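Local coordinates for protein DnaK Suppressor (PDB 6PTG) that probably binds RNA polymerase and regulates transcription as a member of the DksA/TraR family, at residues B[17-22]-B[107-112]; B[22-27]-B[83-88]; B[94-99]-B[115-120]. One frame throughout, in Å; residues are numbered along the deposited sequence.

Contact 1: B[17-22]-B[107-112]; sequences ANFKTR and RLMAIP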
loop_
_atom_site.group_PDB
_atom_site.type_symbol
_atom_site.label_atom_id
_atom_site.label_comp_id
_atom_site.label_asym_id
_atom_site.label_seq_id
_atom_site.Cartn_x
_atom_site.Cartn_y
_atom_site.Cartn_z
ATOM N N ALA B 17 -0.743 -20.368 10.577
ATOM C CA ALA B 17 -1.744 -21.365 10.202
ATOM C C ALA B 17 -3.045 -21.149 10.961
ATOM O O ALA B 17 -4.123 -21.491 10.460
ATOM C CB ALA B 17 -1.208 -22.774 10.448
ATOM N N ASN B 18 -2.962 -20.600 12.174
ATOM C CA ASN B 18 -4.157 -20.295 12.951
ATOM C C ASN B 18 -4.891 -19.083 12.381
ATOM O O ASN B 18 -6.127 -19.065 12.327
ATOM C CB ASN B 18 -3.769 -20.080 14.416
ATOM C CG ASN B 18 -4.935 -20.253 15.370
ATOM O OD1 ASN B 18 -6.093 -20.339 14.958
ATOM N ND2 ASN B 18 -4.627 -20.320 16.661
ATOM N N PHE B 19 -4.148 -18.051 11.965
ATOM C CA PHE B 19 -4.768 -16.923 11.275
ATOM C C PHE B 19 -5.387 -17.364 9.955
ATOM O O PHE B 19 -6.472 -16.902 9.577
ATOM C CB PHE B 19 -3.739 -15.824 11.026
ATOM C CG PHE B 19 -3.439 -14.987 12.224
ATOM C CD1 PHE B 19 -4.437 -14.255 12.837
ATOM C CD2 PHE B 19 -2.153 -14.909 12.725
ATOM C CE1 PHE B 19 -4.159 -13.469 13.936
ATOM C CE2 PHE B 19 -1.870 -14.128 13.824
ATOM C CZ PHE B 19 -2.873 -13.408 14.429
ATOM N N LYS B 20 -4.685 -18.233 9.222
ATOM C CA LYS B 20 -5.230 -18.790 7.992
ATOM C C LYS B 20 -6.533 -19.532 8.254
ATOM O O LYS B 20 -7.492 -19.411 7.482
ATOM C CB LYS B 20 -4.201 -19.716 7.344
ATOM C CG LYS B 20 -4.583 -20.186 5.953
ATOM C CD LYS B 20 -3.580 -21.192 5.430
ATOM C CE LYS B 20 -3.858 -21.541 3.982
ATOM N NZ LYS B 20 -2.959 -22.626 3.501
ATOM N N THR B 21 -6.588 -20.311 9.337
ATOM C CA THR B 21 -7.825 -21.005 9.679
ATOM C C THR B 21 -8.942 -20.019 10.011
ATOM O O THR B 21 -10.086 -20.201 9.580
ATOM C CB THR B 21 -7.592 -21.965 10.846
ATOM O OG1 THR B 21 -6.608 -22.943 10.480
ATOM C CG2 THR B 21 -8.887 -22.672 11.203
ATOM N N ARG B 22 -8.631 -18.967 10.777
ATOM C CA ARG B 22 -9.637 -17.953 11.074
ATOM C C ARG B 22 -10.124 -17.269 9.804
ATOM O O ARG B 22 -11.327 -17.046 9.635
ATOM C CB ARG B 22 -9.077 -16.913 12.045
ATOM C CG ARG B 22 -8.722 -17.432 13.423
ATOM C CD ARG B 22 -8.174 -16.310 14.297
ATOM N NE ARG B 22 -9.118 -15.208 14.447
ATOM C CZ ARG B 22 -8.810 -14.038 15.004
ATOM N NH1 ARG B 22 -7.585 -13.828 15.465
ATOM N NH2 ARG B 22 -9.722 -13.077 15.106
ATOM N N ARG B 107 -3.330 -5.898 16.707
ATOM C CA ARG B 107 -4.190 -5.560 15.577
ATOM C C ARG B 107 -4.496 -6.791 14.736
ATOM O O ARG B 107 -5.641 -6.992 14.313
ATOM C CB ARG B 107 -3.524 -4.471 14.736
ATOM C CG ARG B 107 -4.305 -4.039 13.513
ATOM C CD ARG B 107 -3.783 -2.718 12.983
ATOM N NE ARG B 107 -4.101 -2.532 11.569
ATOM C CZ ARG B 107 -5.226 -2.005 11.100
ATOM N NH1 ARG B 107 -6.176 -1.606 11.925
ATOM N NH2 ARG B 107 -5.406 -1.883 9.797
ATOM N N LEU B 108 -3.494 -7.641 14.505
ATOM C CA LEU B 108 -3.745 -8.873 13.769
ATOM C C LEU B 108 -4.662 -9.807 14.555
ATOM O O LEU B 108 -5.541 -10.450 13.971
ATOM C CB LEU B 108 -2.421 -9.561 13.438
ATOM C CG LEU B 108 -1.460 -8.800 12.521
ATOM C CD1 LEU B 108 -0.078 -9.447 12.504
ATOM C CD2 LEU B 108 -2.029 -8.698 11.114
ATOM N N MET B 109 -4.478 -9.891 15.879
ATOM C CA MET B 109 -5.309 -10.770 16.701
ATOM C C MET B 109 -6.767 -10.324 16.715
ATOM O O MET B 109 -7.678 -11.158 16.658
ATOM C CB MET B 109 -4.759 -10.841 18.122
ATOM C CG MET B 109 -5.526 -11.799 19.023
ATOM S SD MET B 109 -5.478 -13.512 18.464
ATOM C CE MET B 109 -3.714 -13.768 18.289
ATOM N N ALA B 110 -7.006 -9.017 16.805
ATOM C CA ALA B 110 -8.370 -8.507 16.781
ATOM C C ALA B 110 -8.929 -8.487 15.364
ATOM O O ALA B 110 -10.105 -8.800 15.151
ATOM C CB ALA B 110 -8.416 -7.106 17.403
ATOM N N ILE B 111 -8.106 -8.102 14.392
ATOM C CA ILE B 111 -8.509 -7.990 12.992
ATOM C C ILE B 111 -7.602 -8.872 12.140
ATOM O O ILE B 111 -6.589 -8.385 11.617
ATOM C CB ILE B 111 -8.451 -6.534 12.508
ATOM C CG1 ILE B 111 -9.102 -5.598 13.523
ATOM C CG2 ILE B 111 -9.149 -6.404 11.178
ATOM C CD1 ILE B 111 -9.195 -4.173 13.045
ATOM N N PRO B 112 -7.912 -10.163 11.972
ATOM C CA PRO B 112 -6.988 -11.046 11.241
ATOM C C PRO B 112 -6.836 -10.706 9.762
ATOM O O PRO B 112 -5.878 -11.182 9.143
ATOM C CB PRO B 112 -7.603 -12.441 11.443
ATOM C CG PRO B 112 -9.055 -12.176 11.687
ATOM C CD PRO B 112 -9.091 -10.896 12.470
#

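Contact 2: B[22-27]-B[83-88]; sequences RLLEMK and RALEKI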
loop_
_atom_site.group_PDB
_atom_site.type_symbol
_atom_site.label_atom_id
_atom_site.label_comp_id
_atom_site.label_asym_id
_atom_site.label_seq_id
_atom_site.Cartn_x
_atom_site.Cartn_y
_atom_site.Cartn_z
ATOM N N ARG B 22 -8.631 -18.967 10.777
ATOM C CA ARG B 22 -9.637 -17.953 11.074
ATOM C C ARG B 22 -10.124 -17.269 9.804
ATOM O O ARG B 22 -11.327 -17.046 9.635
ATOM C CB ARG B 22 -9.077 -16.913 12.045
ATOM C CG ARG B 22 -8.722 -17.432 13.423
ATOM C CD ARG B 22 -8.174 -16.310 14.297
ATOM N NE ARG B 22 -9.118 -15.208 14.447
ATOM C CZ ARG B 22 -8.810 -14.038 15.004
ATOM N NH1 ARG B 22 -7.585 -13.828 15.465
ATOM N NH2 ARG B 22 -9.722 -13.077 15.106
ATOM N N LEU B 23 -9.203 -16.926 8.899
ATOM C CA LEU B 23 -9.584 -16.185 7.699
ATOM C C LEU B 23 -10.447 -17.026 6.762
ATOM O O LEU B 23 -11.426 -16.525 6.201
ATOM C CB LEU B 23 -8.336 -15.673 6.981
ATOM C CG LEU B 23 -7.610 -14.519 7.675
ATOM C CD1 LEU B 23 -6.250 -14.279 7.056
ATOM C CD2 LEU B 23 -8.445 -13.249 7.620
ATOM N N LEU B 24 -10.103 -18.298 6.569
ATOM C CA LEU B 24 -10.935 -19.145 5.722
ATOM C C LEU B 24 -12.329 -19.318 6.316
ATOM O O LEU B 24 -13.321 -19.376 5.581
ATOM C CB LEU B 24 -10.262 -20.503 5.509
ATOM C CG LEU B 24 -8.958 -20.504 4.704
ATOM C CD1 LEU B 24 -8.256 -21.852 4.774
ATOM C CD2 LEU B 24 -9.233 -20.114 3.259
ATOM N N GLU B 25 -12.423 -19.392 7.646
ATOM C CA GLU B 25 -13.724 -19.493 8.302
ATOM C C GLU B 25 -14.558 -18.231 8.102
ATOM O O GLU B 25 -15.778 -18.318 7.921
ATOM C CB GLU B 25 -13.546 -19.808 9.785
ATOM C CG GLU B 25 -13.699 -21.281 10.120
ATOM C CD GLU B 25 -13.017 -21.662 11.422
ATOM O OE1 GLU B 25 -12.607 -20.747 12.171
ATOM O OE2 GLU B 25 -12.913 -22.877 11.705
ATOM N N MET B 26 -13.931 -17.047 8.163
ATOM C CA MET B 26 -14.673 -15.814 7.903
ATOM C C MET B 26 -15.156 -15.752 6.463
ATOM O O MET B 26 -16.291 -15.338 6.199
ATOM C CB MET B 26 -13.818 -14.584 8.197
ATOM C CG MET B 26 -13.284 -14.476 9.602
ATOM S SD MET B 26 -12.585 -12.833 9.860
ATOM C CE MET B 26 -13.846 -11.811 9.095
ATOM N N LYS B 27 -14.300 -16.149 5.519
ATOM C CA LYS B 27 -14.689 -16.150 4.117
ATOM C C LYS B 27 -15.875 -17.074 3.882
ATOM O O LYS B 27 -16.782 -16.747 3.107
ATOM C CB LYS B 27 -13.497 -16.561 3.251
ATOM C CG LYS B 27 -13.704 -16.358 1.762
ATOM C CD LYS B 27 -12.498 -16.815 0.956
ATOM C CE LYS B 27 -12.743 -16.631 -0.536
ATOM N NZ LYS B 27 -11.609 -17.122 -1.363
ATOM N N ARG B 83 -7.031 -10.784 0.332
ATOM C CA ARG B 83 -5.676 -10.234 0.329
ATOM C C ARG B 83 -4.864 -10.737 1.515
ATOM O O ARG B 83 -3.683 -11.077 1.368
ATOM C CB ARG B 83 -5.725 -8.706 0.325
ATOM C CG ARG B 83 -4.351 -8.053 0.395
ATOM C CD ARG B 83 -3.426 -8.603 -0.692
ATOM N NE ARG B 83 -2.032 -8.222 -0.479
ATOM C CZ ARG B 83 -1.000 -8.840 -1.039
ATOM N NH1 ARG B 83 -1.207 -9.876 -1.841
ATOM N NH2 ARG B 83 0.238 -8.436 -0.785
ATOM N N ALA B 84 -5.476 -10.792 2.700
ATOM C CA ALA B 84 -4.781 -11.340 3.861
ATOM C C ALA B 84 -4.384 -12.793 3.625
ATOM O O ALA B 84 -3.286 -13.214 4.009
ATOM C CB ALA B 84 -5.652 -11.206 5.111
ATOM N N LEU B 85 -5.259 -13.569 2.978
ATOM C CA LEU B 85 -4.927 -14.950 2.645
ATOM C C LEU B 85 -3.781 -15.021 1.640
ATOM O O LEU B 85 -2.902 -15.882 1.762
ATOM C CB LEU B 85 -6.162 -15.671 2.108
ATOM C CG LEU B 85 -7.213 -16.042 3.154
ATOM C CD1 LEU B 85 -8.511 -16.508 2.510
ATOM C CD2 LEU B 85 -6.661 -17.112 4.089
ATOM N N GLU B 86 -3.773 -14.126 0.642
ATOM C CA GLU B 86 -2.655 -14.068 -0.297
ATOM C C GLU B 86 -1.350 -13.745 0.414
ATOM O O GLU B 86 -0.315 -14.356 0.128
ATOM C CB GLU B 86 -2.922 -13.039 -1.394
ATOM C CG GLU B 86 -4.071 -13.386 -2.314
ATOM C CD GLU B 86 -4.384 -12.271 -3.287
ATOM O OE1 GLU B 86 -3.529 -11.371 -3.450
ATOM O OE2 GLU B 86 -5.484 -12.296 -3.882
ATOM N N LYS B 87 -1.366 -12.773 1.328
ATOM C CA LYS B 87 -0.136 -12.428 2.034
ATOM C C LYS B 87 0.393 -13.602 2.846
ATOM O O LYS B 87 1.605 -13.716 3.049
ATOM C CB LYS B 87 -0.355 -11.209 2.928
ATOM C CG LYS B 87 -0.613 -9.940 2.155
ATOM C CD LYS B 87 -1.056 -8.794 3.042
ATOM C CE LYS B 87 0.028 -8.408 4.024
ATOM N NZ LYS B 87 1.343 -8.273 3.349
ATOM N N ILE B 88 -0.488 -14.487 3.315
ATOM C CA ILE B 88 -0.009 -15.687 3.997
ATOM C C ILE B 88 0.707 -16.603 3.011
ATOM O O ILE B 88 1.734 -17.206 3.341
ATOM C CB ILE B 88 -1.167 -16.403 4.717
ATOM C CG1 ILE B 88 -1.665 -15.563 5.896
ATOM C CG2 ILE B 88 -0.731 -17.762 5.208
ATOM C CD1 ILE B 88 -2.786 -16.215 6.704
#

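Contact 3: B[94-99]-B[115-120]; sequences GICDVS and TMTVKS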
loop_
_atom_site.group_PDB
_atom_site.type_symbol
_atom_site.label_atom_id
_atom_site.label_comp_id
_atom_site.label_asym_id
_atom_site.label_seq_id
_atom_site.Cartn_x
_atom_site.Cartn_y
_atom_site.Cartn_z
ATOM N N GLY B 94 1.328 -9.871 8.180
ATOM C CA GLY B 94 1.847 -9.031 9.233
ATOM C C GLY B 94 2.739 -7.907 8.762
ATOM O O GLY B 94 3.239 -7.146 9.598
ATOM N N ILE B 95 2.958 -7.779 7.455
ATOM C CA ILE B 95 3.739 -6.692 6.878
ATOM C C ILE B 95 2.789 -5.771 6.126
ATOM O O ILE B 95 1.955 -6.232 5.339
ATOM C CB ILE B 95 4.850 -7.206 5.945
ATOM C CG1 ILE B 95 5.754 -8.185 6.676
ATOM C CG2 ILE B 95 5.696 -6.046 5.464
ATOM C CD1 ILE B 95 6.476 -7.566 7.834
ATOM N N CYS B 96 2.919 -4.470 6.375
ATOM C CA CYS B 96 2.017 -3.486 5.799
ATOM C C CYS B 96 2.206 -3.393 4.282
ATOM O O CYS B 96 3.322 -3.198 3.791
ATOM C CB CYS B 96 2.262 -2.130 6.463
ATOM S SG CYS B 96 1.219 -0.796 5.897
ATOM N N ASP B 97 1.105 -3.548 3.539
ATOM C CA ASP B 97 1.145 -3.446 2.081
ATOM C C ASP B 97 1.567 -2.062 1.599
ATOM O O ASP B 97 2.032 -1.932 0.461
ATOM C CB ASP B 97 -0.223 -3.796 1.480
ATOM C CG ASP B 97 -0.398 -5.287 1.230
ATOM O OD1 ASP B 97 0.564 -6.060 1.435
ATOM O OD2 ASP B 97 -1.514 -5.687 0.835
ATOM N N VAL B 98 1.380 -1.025 2.409
ATOM C CA VAL B 98 1.712 0.338 2.001
ATOM C C VAL B 98 3.138 0.700 2.384
ATOM O O VAL B 98 3.916 1.169 1.551
ATOM C CB VAL B 98 0.703 1.338 2.604
ATOM C CG1 VAL B 98 1.172 2.754 2.363
ATOM C CG2 VAL B 98 -0.672 1.126 2.014
ATOM N N SER B 99 3.507 0.481 3.643
ATOM C CA SER B 99 4.771 0.961 4.177
ATOM C C SER B 99 5.801 -0.127 4.418
ATOM O O SER B 99 6.984 0.193 4.574
ATOM C CB SER B 99 4.531 1.690 5.506
ATOM O OG SER B 99 4.039 0.780 6.486
ATOM N N THR B 115 -4.270 -5.820 6.574
ATOM C CA THR B 115 -3.148 -5.878 5.647
ATOM C C THR B 115 -2.316 -4.606 5.642
ATOM O O THR B 115 -1.305 -4.545 4.944
ATOM C CB THR B 115 -3.646 -6.170 4.235
ATOM O OG1 THR B 115 -4.558 -5.141 3.838
ATOM C CG2 THR B 115 -4.335 -7.516 4.185
ATOM N N MET B 116 -2.701 -3.599 6.417
ATOM C CA MET B 116 -1.965 -2.351 6.501
ATOM C C MET B 116 -1.904 -1.926 7.961
ATOM O O MET B 116 -2.739 -2.321 8.775
ATOM C CB MET B 116 -2.631 -1.252 5.661
ATOM C CG MET B 116 -2.781 -1.589 4.199
ATOM S SD MET B 116 -3.860 -0.435 3.356
ATOM C CE MET B 116 -5.451 -1.202 3.676
ATOM N N THR B 117 -0.917 -1.099 8.287
ATOM C CA THR B 117 -0.955 -0.440 9.577
ATOM C C THR B 117 -2.145 0.513 9.609
ATOM O O THR B 117 -2.745 0.823 8.576
ATOM C CB THR B 117 0.352 0.310 9.849
ATOM O OG1 THR B 117 0.545 1.341 8.871
ATOM C CG2 THR B 117 1.536 -0.646 9.839
ATOM N N VAL B 118 -2.508 0.965 10.811
ATOM C CA VAL B 118 -3.648 1.872 10.926
ATOM C C VAL B 118 -3.385 3.157 10.153
ATOM O O VAL B 118 -4.223 3.613 9.367
ATOM C CB VAL B 118 -3.967 2.153 12.401
ATOM C CG1 VAL B 118 -5.061 3.190 12.495
ATOM C CG2 VAL B 118 -4.377 0.874 13.081
ATOM N N LYS B 119 -2.198 3.738 10.336
ATOM C CA LYS B 119 -1.849 4.958 9.617
ATOM C C LYS B 119 -1.854 4.745 8.104
ATOM O O LYS B 119 -2.245 5.640 7.346
ATOM C CB LYS B 119 -0.486 5.462 10.086
ATOM C CG LYS B 119 -0.516 6.210 11.402
ATOM C CD LYS B 119 0.884 6.636 11.792
ATOM C CE LYS B 119 0.869 7.669 12.900
ATOM N NZ LYS B 119 2.233 8.227 13.135
ATOM N N SER B 120 -1.409 3.572 7.637
ATOM C CA SER B 120 -1.398 3.329 6.194
ATOM C C SER B 120 -2.803 3.105 5.661
ATOM O O SER B 120 -3.112 3.512 4.537
ATOM C CB SER B 120 -0.514 2.134 5.846
ATOM O OG SER B 120 0.861 2.410 6.073
#

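Contact 1: B[17-22]-B[107-112]
Phe19 and Arg22 both start out with CG anti to the carbonyl carbon. In Phe19, chi1 of -78° sets CG beside the backbone N, and the ring carried on from there meets Leu108, Met109 and Pro112; in Arg22 a bend at chi3 (58°) turns NE toward the carbonyl end of the short helix opposite. The phenyl ring approaches with its outer atoms. Phe19 CE1 lies 3.3 Å from Leu108 O. Phe19 CZ is 4.0 Å from Met109 CE and equally near Leu108 CB. On the other side of CE1, Phe19 CD1 rests 3.9 Å from Pro112 CB. Met109 starts away from helix 13-33, but bends at chi2 and chi3 bring its sulfur and methyl back to the arginine and the ring.

One turn along from Phe19, the guanidinium of Arg22 grips a single oxygen end-on. Arg22 NH1 donates to Met109 O over 2.9 Å with an N-H...O angle of 157°. Arg22 NH2 donates to Met109 O as well, over 3.2 Å. The acceptor lies in the guanidinium plane, and both nitrogens come from one face of the Met109 carbonyl plane. Met109 O belongs to the last turn of helix 105-110, where carbonyls run out of main-chain partners. The contact thus joins the N-terminal helix 13-33 to the zinc-finger-like region of the DksA/TraR family where its short helix gives way to a loop. Pro112 follows in that loop and covers one face of the guanidinium with CG, offset toward the rim. Pro112 CD lies 3.5 Å from Arg22 NH2. Beyond the two segments, the Phe19 ring meets that of Tyr93, whose hydroxyl is hydrogen-bonded to Pro112 O, and Pro112 also touches Leu23 and Met26.

Contact 2: B[22-27]-B[83-88]
Around Leu23 and Leu85, whose CA atoms lie 7.0 Å apart, the axes of segments 22-27 and 83-88 approach to 10.3 Å and run antiparallel at 151°. The interface is apolar, and no hydrogen bond crosses it. Leu23 points at the facing helix and touches it with two parts of its side chain: Leu23 CB packs 3.6 Å from Leu85 CD2, while Leu23 CD1 reaches past to Ala84 CB at 3.7 Å and lies 4.0 Å from Ile88 CD1. The small side chain of Ala84 and the tip of Ile88 thus receive the same methyl, one turn of helix apart. Leu85 CD2, besides meeting Leu23, also comes near Leu24, while Leu85 CD1 meets Leu24 CD2 at 3.8 Å, near the exposed border of the interface. There the extended chain of Lys27 passes Leu85 CD1 and carries its ammonium to a salt bridge with Asp82. Ile88 also touches Ile16 and Lys20 on helix 13-33, which lengthens the apolar seam toward the N-terminus. The antiparallel leucine packing of helices 13-33 and 72-89 is consistent with the base of the coiled-coil hairpin of DksA.

Contact 3: B[94-99]-B[115-120]
Cys96 enters from the loop 94-99 and meets Thr117 and Ser120 where the second segment turns into helix 118-129. The spacing Cys96-x-x-Ser99 and Thr117-x-x-Ser120 probably corresponds to the positions of the four zinc ligands in DksA-type fingers, but with one cysteine among the four residues a conventional four-cysteine site cannot form. Cys96 CB lies 3.8 Å from Thr117 CG2. Chi1 of -179° then sets SG anti to the backbone N, among N-H groups of both segments. Thr117 N donates to Cys96 SG across the contact over 3.2 Å, nearly straight at 167°. From the same loop as the cysteine, Ser99 N donates to Cys96 SG over 3.5 Å, and Val98 N adds a weak bond. Donors of this kind surround the sulfurs of zinc knuckles and may favour negative charge on SG. The sulfur also lies beside Ser120 OG and Met116 CB.

The two segments are further tied by Asp97 N, which donates to Thr115 O over 3.0 Å. The carboxylate of Asp97 turns to helix 72-89 instead, with salt bridges to Arg83 and Lys87. Val98 packs on the other segment with Val98 CB 3.6 Å from Ser120 CB and Val98 CG2 3.8 Å from Met116 SD. Its carbonyl oxygen accepts from Arg107 of the second subunit, which brings this knuckle-like turn to the dimer interface. Thr117 holds the N-cap of helix 118-129: Thr117 OG1 accepts from Ser120 N over 3.2 Å and also from the hydroxyl of Ser120.

In the fold
Contacts 1 and 2 lie side by side on helix 13-33, their centres about 8 Å apart, and they touch where Lys20 N lies 3.7 Å from Ile88 CD1. Contact 2 is nested within the loop that contact 1 closes. Contact 3, around Cys96, is more remote: its centre lies about 15 Å from that of contact 1 and about 16 Å from that of contact 2, yet it is tied to both. Arg83 NE of contact 2 forms a salt bridge of 2.9 Å with Asp97 OD2 of contact 3, and Arg107 NH2 of contact 1 probably donates to Met116 O. Helices 13-33 and 72-89 and the zinc-finger-like region are thereby joined through polar as well as apolar contacts.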